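Local coordinates for lactaldehyde dehydrogenase (Methanocaldococcus jannaschii, PDB 3PQA), which oxidises lactaldehyde to lactate with NAD as the preferred cofactor, a step in the biosynthesis of coenzyme F420, at residues B[121-131]-B[453-464]. Sequence-based numbering, arbitrary orientation.
Sequences DRLIFTRREPV and EMSNIKTIIISK
Ile-460 lies across one face of the Phe-125 ring: its CB stands 4.1 Å from the ring centroid and 22° off the normal, a CH-pi contact offset toward the rim, while its CD1 comes within 3.7 Å of Phe-125 CE2. The ring reaches its neighbour because chi1 sets CG between the backbone N and the carbonyl carbon. Beneath the side chains the two residues form a hydrogen-bonded antiparallel pair, Ile-460 N to Phe-125 O at 2.9 Å, with an N-H...O angle of 176°. The antiparallel ladder runs from Arg-122 with Ser-463 to Pro-130 with Ser-455, joining strand 455-463 to strand 122-138 in the long, twisted beta arm of the aldehyde dehydrogenase fold, its oligomerisation element; the outer edge of 455-463 pairs in parallel with a strand of the second subunit, extending the sheet across the interface. Past its end, Lys-464 N donates to Asp-121 O at 2.8 Å, and the extended lysine chain lies along that backbone, CD 3.6 Å from Asp-121 C. On the same face as Phe-125, Glu-129 OE2 accepts two charged donors. Arg-127 NE donates to Glu-129 OE2 at 2.9 Å, the oxygen lying in the guanidinium plane and using its anti lone pair; Lys-458 NZ, 2.8 Å from Glu-129 OE2, approaches on the syn side, 24° out of the carboxylate plane. Carbonyls of Leu-414 and Ala-411 of the second subunit also hold NZ. A glutamine in place of Glu-129 would probably leave the like charges of Arg-127 and Lys-458, 4.9 Å apart between NE and NZ, without their shared countercharge.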
ATOM      1  N   ASP B 121      -9.771 -20.936   1.471  1.00 19.73           N
ATOM      2  CA  ASP B 121      -9.299 -21.922   2.462  1.00 21.49           C
ATOM      3  C   ASP B 121      -7.770 -21.930   2.672  1.00 20.04           C
ATOM      4  O   ASP B 121      -7.200 -22.961   3.016  1.00 20.18           O
ATOM      5  CB  ASP B 121      -9.780 -23.346   2.118  1.00 25.14           C
ATOM      6  CG  ASP B 121     -11.279 -23.425   1.867  1.00 27.45           C
ATOM      7  OD1 ASP B 121     -12.062 -23.259   2.828  1.00 25.60           O
ATOM      8  OD2 ASP B 121     -11.664 -23.680   0.705  1.00 25.67           O
ATOM      9  N   ARG B 122      -7.110 -20.794   2.437  1.00 18.04           N
ATOM     10  CA  ARG B 122      -5.707 -20.621   2.840  1.00 16.28           C
ATOM     11  C   ARG B 122      -5.523 -19.200   3.347  1.00 14.17           C
ATOM     12  O   ARG B 122      -6.107 -18.276   2.788  1.00 14.75           O
ATOM     13  CB  ARG B 122      -4.751 -20.920   1.675  1.00 18.84           C
ATOM     14  CG  ARG B 122      -4.817 -22.369   1.196  1.00 20.41           C
ATOM     15  CD  ARG B 122      -3.844 -22.682   0.105  1.00 19.76           C
ATOM     16  NE  ARG B 122      -4.211 -23.879  -0.657  1.00 20.84           N
ATOM     17  CZ  ARG B 122      -3.694 -25.100  -0.490  1.00 20.22           C
ATOM     18  NH1 ARG B 122      -2.768 -25.344   0.431  1.00 20.91           N
ATOM     19  NH2 ARG B 122      -4.101 -26.094  -1.269  1.00 21.08           N
ATOM     20  N   LEU B 123      -4.766 -19.029   4.427  1.00 13.19           N
ATOM     21  CA  LEU B 123      -4.300 -17.710   4.856  1.00 12.76           C
ATOM     22  C   LEU B 123      -2.884 -17.531   4.327  1.00 11.44           C
ATOM     23  O   LEU B 123      -1.984 -18.278   4.697  1.00 12.37           O
ATOM     24  CB  LEU B 123      -4.315 -17.583   6.393  1.00 14.76           C
ATOM     25  CG  LEU B 123      -3.812 -16.267   7.009  1.00 15.15           C
ATOM     26  CD1 LEU B 123      -4.649 -15.073   6.554  1.00 14.94           C
ATOM     27  CD2 LEU B 123      -3.782 -16.372   8.530  1.00 15.01           C
ATOM     28  N   ILE B 124      -2.701 -16.582   3.420  1.00 10.23           N
ATOM     29  CA  ILE B 124      -1.381 -16.299   2.858  1.00  9.92           C
ATOM     30  C   ILE B 124      -0.906 -14.926   3.291  1.00  9.23           C
ATOM     31  O   ILE B 124      -1.559 -13.921   3.017  1.00 10.34           O
ATOM     32  CB  ILE B 124      -1.355 -16.413   1.311  1.00 11.34           C
ATOM     33  CG1 ILE B 124      -1.795 -17.822   0.872  1.00 11.79           C
ATOM     34  CG2 ILE B 124       0.035 -16.025   0.791  1.00 11.79           C
ATOM     35  CD1 ILE B 124      -1.870 -18.052  -0.632  1.00 11.69           C
ATOM     36  N   PHE B 125       0.231 -14.861   3.986  1.00  9.93           N
ATOM     37  CA  PHE B 125       0.728 -13.561   4.405  1.00 10.99           C
ATOM     38  C   PHE B 125       2.247 -13.484   4.314  1.00 10.16           C
ATOM     39  O   PHE B 125       2.917 -14.510   4.225  1.00 11.20           O
ATOM     40  CB  PHE B 125       0.207 -13.176   5.807  1.00 13.46           C
ATOM     41  CG  PHE B 125       0.735 -14.040   6.919  1.00 14.14           C
ATOM     42  CD1 PHE B 125       0.166 -15.290   7.193  1.00 13.78           C
ATOM     43  CD2 PHE B 125       1.793 -13.595   7.704  1.00 13.78           C
ATOM     44  CE1 PHE B 125       0.665 -16.094   8.226  1.00 14.24           C
ATOM     45  CE2 PHE B 125       2.291 -14.387   8.739  1.00 14.23           C
ATOM     46  CZ  PHE B 125       1.723 -15.634   9.001  1.00 13.89           C
ATOM     47  N   THR B 126       2.771 -12.271   4.332  1.00 10.13           N
ATOM     48  CA  THR B 126       4.215 -12.064   4.214  1.00 10.19           C
ATOM     49  C   THR B 126       4.826 -11.635   5.542  1.00 10.46           C
ATOM     50  O   THR B 126       4.137 -11.153   6.434  1.00 10.11           O
ATOM     51  CB  THR B 126       4.557 -11.010   3.142  1.00 10.82           C
ATOM     52  OG1 THR B 126       3.960  -9.740   3.488  1.00 11.59           O
ATOM     53  CG2 THR B 126       4.050 -11.452   1.775  1.00 11.77           C
ATOM     54  N   ARG B 127       6.137 -11.839   5.660  1.00 11.03           N
ATOM     55  CA  ARG B 127       6.908 -11.455   6.827  1.00 11.26           C
ATOM     56  C   ARG B 127       8.269 -11.041   6.283  1.00 12.48           C
ATOM     57  O   ARG B 127       8.813 -11.732   5.423  1.00 13.58           O
ATOM     58  CB  ARG B 127       7.020 -12.654   7.768  1.00 13.65           C
ATOM     59  CG  ARG B 127       8.005 -12.534   8.912  1.00 14.52           C
ATOM     60  CD  ARG B 127       7.942 -13.802   9.774  1.00 14.46           C
ATOM     61  NE  ARG B 127       9.008 -13.847  10.780  1.00 15.04           N
ATOM     62  CZ  ARG B 127       8.934 -13.274  11.976  1.00 14.89           C
ATOM     63  NH1 ARG B 127       7.844 -12.594  12.331  1.00 15.34           N
ATOM     64  NH2 ARG B 127       9.952 -13.368  12.820  1.00 15.39           N
ATOM     65  N   ARG B 128       8.788  -9.904   6.736  1.00 12.20           N
ATOM     66  CA  ARG B 128      10.125  -9.466   6.343  1.00 13.23           C
ATOM     67  C   ARG B 128      11.099  -9.993   7.408  1.00 12.81           C
ATOM     68  O   ARG B 128      10.800  -9.938   8.596  1.00 13.23           O
ATOM     69  CB  ARG B 128      10.209  -7.928   6.230  1.00 17.81           C
ATOM     70  CG  ARG B 128       9.321  -7.228   5.170  1.00 20.89           C
ATOM     71  CD  ARG B 128       9.532  -7.745   3.767  1.00 19.33           C
ATOM     72  NE  ARG B 128       8.915  -6.956   2.683  1.00 21.44           N
ATOM     73  CZ  ARG B 128       7.691  -7.111   2.157  1.00 20.07           C
ATOM     74  NH1 ARG B 128       6.801  -7.988   2.633  1.00 21.52           N
ATOM     75  NH2 ARG B 128       7.336  -6.344   1.128  1.00 21.70           N
ATOM     76  N   GLU B 129      12.234 -10.537   6.975  1.00 11.91           N
ATOM     77  CA  GLU B 129      13.288 -11.007   7.892  1.00 10.93           C
ATOM     78  C   GLU B 129      14.640 -10.452   7.456  1.00  9.88           C
ATOM     79  O   GLU B 129      14.816 -10.136   6.287  1.00  9.90           O
ATOM     80  CB  GLU B 129      13.330 -12.538   7.934  1.00 12.07           C
ATOM     81  CG  GLU B 129      12.027 -13.154   8.463  1.00 12.96           C
ATOM     82  CD  GLU B 129      12.092 -14.650   8.697  1.00 12.43           C
ATOM     83  OE1 GLU B 129      13.040 -15.302   8.206  1.00 13.12           O
ATOM     84  OE2 GLU B 129      11.164 -15.170   9.350  1.00 13.10           O
ATOM     85  N   PRO B 130      15.606 -10.316   8.393  1.00  9.92           N
ATOM     86  CA  PRO B 130      16.893  -9.737   7.958  1.00  9.79           C
ATOM     87  C   PRO B 130      17.627 -10.516   6.871  1.00  9.59           C
ATOM     88  O   PRO B 130      17.572 -11.743   6.838  1.00 10.12           O
ATOM     89  CB  PRO B 130      17.753  -9.783   9.229  1.00 10.13           C
ATOM     90  CG  PRO B 130      17.066 -10.746  10.163  1.00 10.34           C
ATOM     91  CD  PRO B 130      15.603 -10.659   9.830  1.00 10.27           C
ATOM     92  N   VAL B 131      18.363  -9.802   6.029  1.00 10.10           N
ATOM     93  CA  VAL B 131      19.245 -10.457   5.076  1.00 10.39           C
ATOM     94  C   VAL B 131      20.401 -11.189   5.760  1.00 10.08           C
ATOM     95  O   VAL B 131      20.893 -12.194   5.235  1.00 11.07           O
ATOM     96  CB  VAL B 131      19.783  -9.476   4.018  1.00 11.42           C
ATOM     97  CG1 VAL B 131      18.648  -9.049   3.096  1.00 11.83           C
ATOM     98  CG2 VAL B 131      20.457  -8.256   4.667  1.00 11.82           C
ATOM     99  N   GLU B 453      15.201  -3.309   1.017  1.00 11.75           N
ATOM    100  CA  GLU B 453      16.421  -3.880   0.401  1.00 13.00           C
ATOM    101  C   GLU B 453      17.159  -4.753   1.412  1.00 11.97           C
ATOM    102  O   GLU B 453      17.739  -5.759   1.045  1.00 13.03           O
ATOM    103  CB  GLU B 453      17.382  -2.781  -0.073  1.00 17.66           C
ATOM    104  CG  GLU B 453      16.755  -1.682  -0.939  1.00 21.02           C
ATOM    105  CD  GLU B 453      16.665  -2.014  -2.413  1.00 18.77           C
ATOM    106  OE1 GLU B 453      17.083  -3.129  -2.809  1.00 21.26           O
ATOM    107  OE2 GLU B 453      16.156  -1.138  -3.171  1.00 21.35           O
ATOM    108  N   MET B 454      17.122  -4.352   2.679  1.00 10.25           N
ATOM    109  CA  MET B 454      17.875  -5.009   3.750  1.00  9.28           C
ATOM    110  C   MET B 454      17.111  -6.150   4.442  1.00  9.59           C
ATOM    111  O   MET B 454      17.539  -6.672   5.470  1.00 10.23           O
ATOM    112  CB  MET B 454      18.371  -3.961   4.767  1.00  8.88           C
ATOM    113  CG  MET B 454      19.452  -3.008   4.190  1.00 11.77           C
ATOM    114  SD  MET B 454      19.992  -1.737   5.361  1.00  8.65           S
ATOM    115  CE  MET B 454      21.304  -0.924   4.395  1.00 11.78           C
ATOM    116  N   SER B 455      15.971  -6.526   3.874  1.00 10.32           N
ATOM    117  CA  SER B 455      15.258  -7.678   4.372  1.00 10.94           C
ATOM    118  C   SER B 455      14.857  -8.597   3.224  1.00  9.84           C
ATOM    119  O   SER B 455      14.914  -8.200   2.046  1.00 10.74           O
ATOM    120  CB  SER B 455      14.075  -7.244   5.259  1.00 13.35           C
ATOM    121  OG  SER B 455      13.190  -6.387   4.599  1.00 19.38           O
ATOM    122  N   ASN B 456      14.528  -9.839   3.570  1.00  8.65           N
ATOM    123  CA  ASN B 456      14.002 -10.809   2.613  1.00  8.55           C
ATOM    124  C   ASN B 456      12.556 -11.094   2.952  1.00  9.25           C
ATOM    125  O   ASN B 456      12.185 -11.124   4.129  1.00 10.53           O
ATOM    126  CB  ASN B 456      14.792 -12.116   2.697  1.00 10.75           C
ATOM    127  CG  ASN B 456      16.206 -11.985   2.163  1.00 11.24           C
ATOM    128  OD1 ASN B 456      16.447 -11.348   1.133  1.00 11.01           O
ATOM    129  ND2 ASN B 456      17.154 -12.611   2.864  1.00 10.96           N
ATOM    130  N   ILE B 457      11.744 -11.322   1.924  1.00  9.40           N
ATOM    131  CA  ILE B 457      10.351 -11.712   2.139  1.00  9.54           C
ATOM    132  C   ILE B 457      10.267 -13.201   2.485  1.00  9.69           C
ATOM    133  O   ILE B 457      11.015 -14.036   1.936  1.00 10.44           O
ATOM    134  CB  ILE B 457       9.459 -11.396   0.912  1.00 10.69           C
ATOM    135  CG1 ILE B 457       9.395  -9.886   0.671  1.00 10.73           C
ATOM    136  CG2 ILE B 457       8.019 -11.957   1.121  1.00 10.72           C
ATOM    137  CD1 ILE B 457       8.742  -9.485  -0.682  1.00 11.08           C
ATOM    138  N   LYS B 458       9.381 -13.526   3.422  1.00  9.49           N
ATOM    139  CA  LYS B 458       8.990 -14.902   3.690  1.00 10.10           C
ATOM    140  C   LYS B 458       7.496 -14.937   3.474  1.00  9.91           C
ATOM    141  O   LYS B 458       6.774 -14.112   4.033  1.00 10.45           O
ATOM    142  CB  LYS B 458       9.328 -15.323   5.126  1.00 12.50           C
ATOM    143  CG  LYS B 458       8.770 -16.700   5.518  1.00 13.51           C
ATOM    144  CD  LYS B 458       9.130 -17.085   6.953  1.00 13.44           C
ATOM    145  CE  LYS B 458      10.582 -17.568   7.081  1.00 13.64           C
ATOM    146  NZ  LYS B 458      10.926 -17.810   8.532  1.00 13.80           N
ATOM    147  N   THR B 459       7.049 -15.874   2.647  1.00  9.30           N
ATOM    148  CA  THR B 459       5.620 -16.074   2.403  1.00  8.60           C
ATOM    149  C   THR B 459       5.176 -17.274   3.211  1.00  8.47           C
ATOM    150  O   THR B 459       5.761 -18.363   3.105  1.00  9.16           O
ATOM    151  CB  THR B 459       5.356 -16.313   0.914  1.00  9.71           C
ATOM    152  OG1 THR B 459       5.956 -15.250   0.162  1.00 10.28           O
ATOM    153  CG2 THR B 459       3.834 -16.402   0.638  1.00 10.22           C
ATOM    154  N   ILE B 460       4.163 -17.085   4.055  1.00  8.95           N
ATOM    155  CA  ILE B 460       3.690 -18.135   4.958  1.00  9.60           C
ATOM    156  C   ILE B 460       2.279 -18.482   4.507  1.00  8.35           C
ATOM    157  O   ILE B 460       1.461 -17.581   4.281  1.00  9.01           O
ATOM    158  CB  ILE B 460       3.710 -17.669   6.440  1.00 11.82           C
ATOM    159  CG1 ILE B 460       5.143 -17.298   6.856  1.00 12.60           C
ATOM    160  CG2 ILE B 460       3.146 -18.754   7.364  1.00 12.50           C
ATOM    161  CD1 ILE B 460       5.257 -16.568   8.184  1.00 12.42           C
ATOM    162  N   ILE B 461       2.008 -19.768   4.343  1.00  8.37           N
ATOM    163  CA  ILE B 461       0.696 -20.222   3.839  1.00  9.00           C
ATOM    164  C   ILE B 461       0.117 -21.167   4.867  1.00  9.86           C
ATOM    165  O   ILE B 461       0.698 -22.219   5.125  1.00 10.67           O
ATOM    166  CB  ILE B 461       0.835 -20.937   2.469  1.00  9.64           C
ATOM    167  CG1 ILE B 461       1.485 -20.021   1.427  1.00 10.17           C
ATOM    168  CG2 ILE B 461      -0.495 -21.476   1.959  1.00 10.35           C
ATOM    169  CD1 ILE B 461       3.001 -20.280   1.259  1.00  9.74           C
ATOM    170  N   ILE B 462      -1.030 -20.814   5.445  1.00 11.20           N
ATOM    171  CA  ILE B 462      -1.708 -21.714   6.384  1.00 12.48           C
ATOM    172  C   ILE B 462      -2.887 -22.341   5.651  1.00 12.80           C
ATOM    173  O   ILE B 462      -3.810 -21.629   5.246  1.00 13.47           O
ATOM    174  CB  ILE B 462      -2.169 -20.989   7.680  1.00 14.21           C
ATOM    175  CG1 ILE B 462      -0.986 -20.242   8.324  1.00 14.54           C
ATOM    176  CG2 ILE B 462      -2.863 -21.990   8.635  1.00 14.42           C
ATOM    177  CD1 ILE B 462      -1.330 -19.398   9.564  1.00 14.51           C
ATOM    178  N   SER B 463      -2.840 -23.651   5.429  1.00 13.70           N
ATOM    179  CA  SER B 463      -3.884 -24.319   4.647  1.00 15.52           C
ATOM    180  C   SER B 463      -4.999 -24.721   5.593  1.00 17.63           C
ATOM    181  O   SER B 463      -4.738 -25.407   6.576  1.00 17.62           O
ATOM    182  CB  SER B 463      -3.335 -25.558   3.931  1.00 16.17           C
ATOM    183  OG  SER B 463      -2.110 -25.259   3.278  1.00 22.07           O
ATOM    184  N   LYS B 464      -6.226 -24.302   5.288  1.00 20.25           N
ATOM    185  CA  LYS B 464      -7.397 -24.598   6.133  1.00 21.58           C
ATOM    186  C   LYS B 464      -8.105 -25.865   5.667  1.00 24.44           C
ATOM    187  O   LYS B 464      -8.041 -26.216   4.488  1.00 24.78           O
ATOM    188  CB  LYS B 464      -8.385 -23.424   6.122  1.00 18.46           C
ATOM    189  CG  LYS B 464      -7.756 -22.063   6.354  1.00 17.57           C
ATOM    190  CD  LYS B 464      -8.736 -20.933   6.006  1.00 17.80           C
ATOM    191  CE  LYS B 464      -8.087 -19.579   6.101  1.00 17.45           C
ATOM    192  NZ  LYS B 464      -8.867 -18.572   5.313  1.00 17.84           N
TER
HETATM  193  O   HOH W   1      13.770 -17.523   9.818  1.00 22.74           O
HETATM  194  O   HOH W   2      16.382 -13.889   5.315  1.00 17.22           O
HETATM  195  O   HOH W   3      20.052 -13.073   2.748  1.00 15.76           O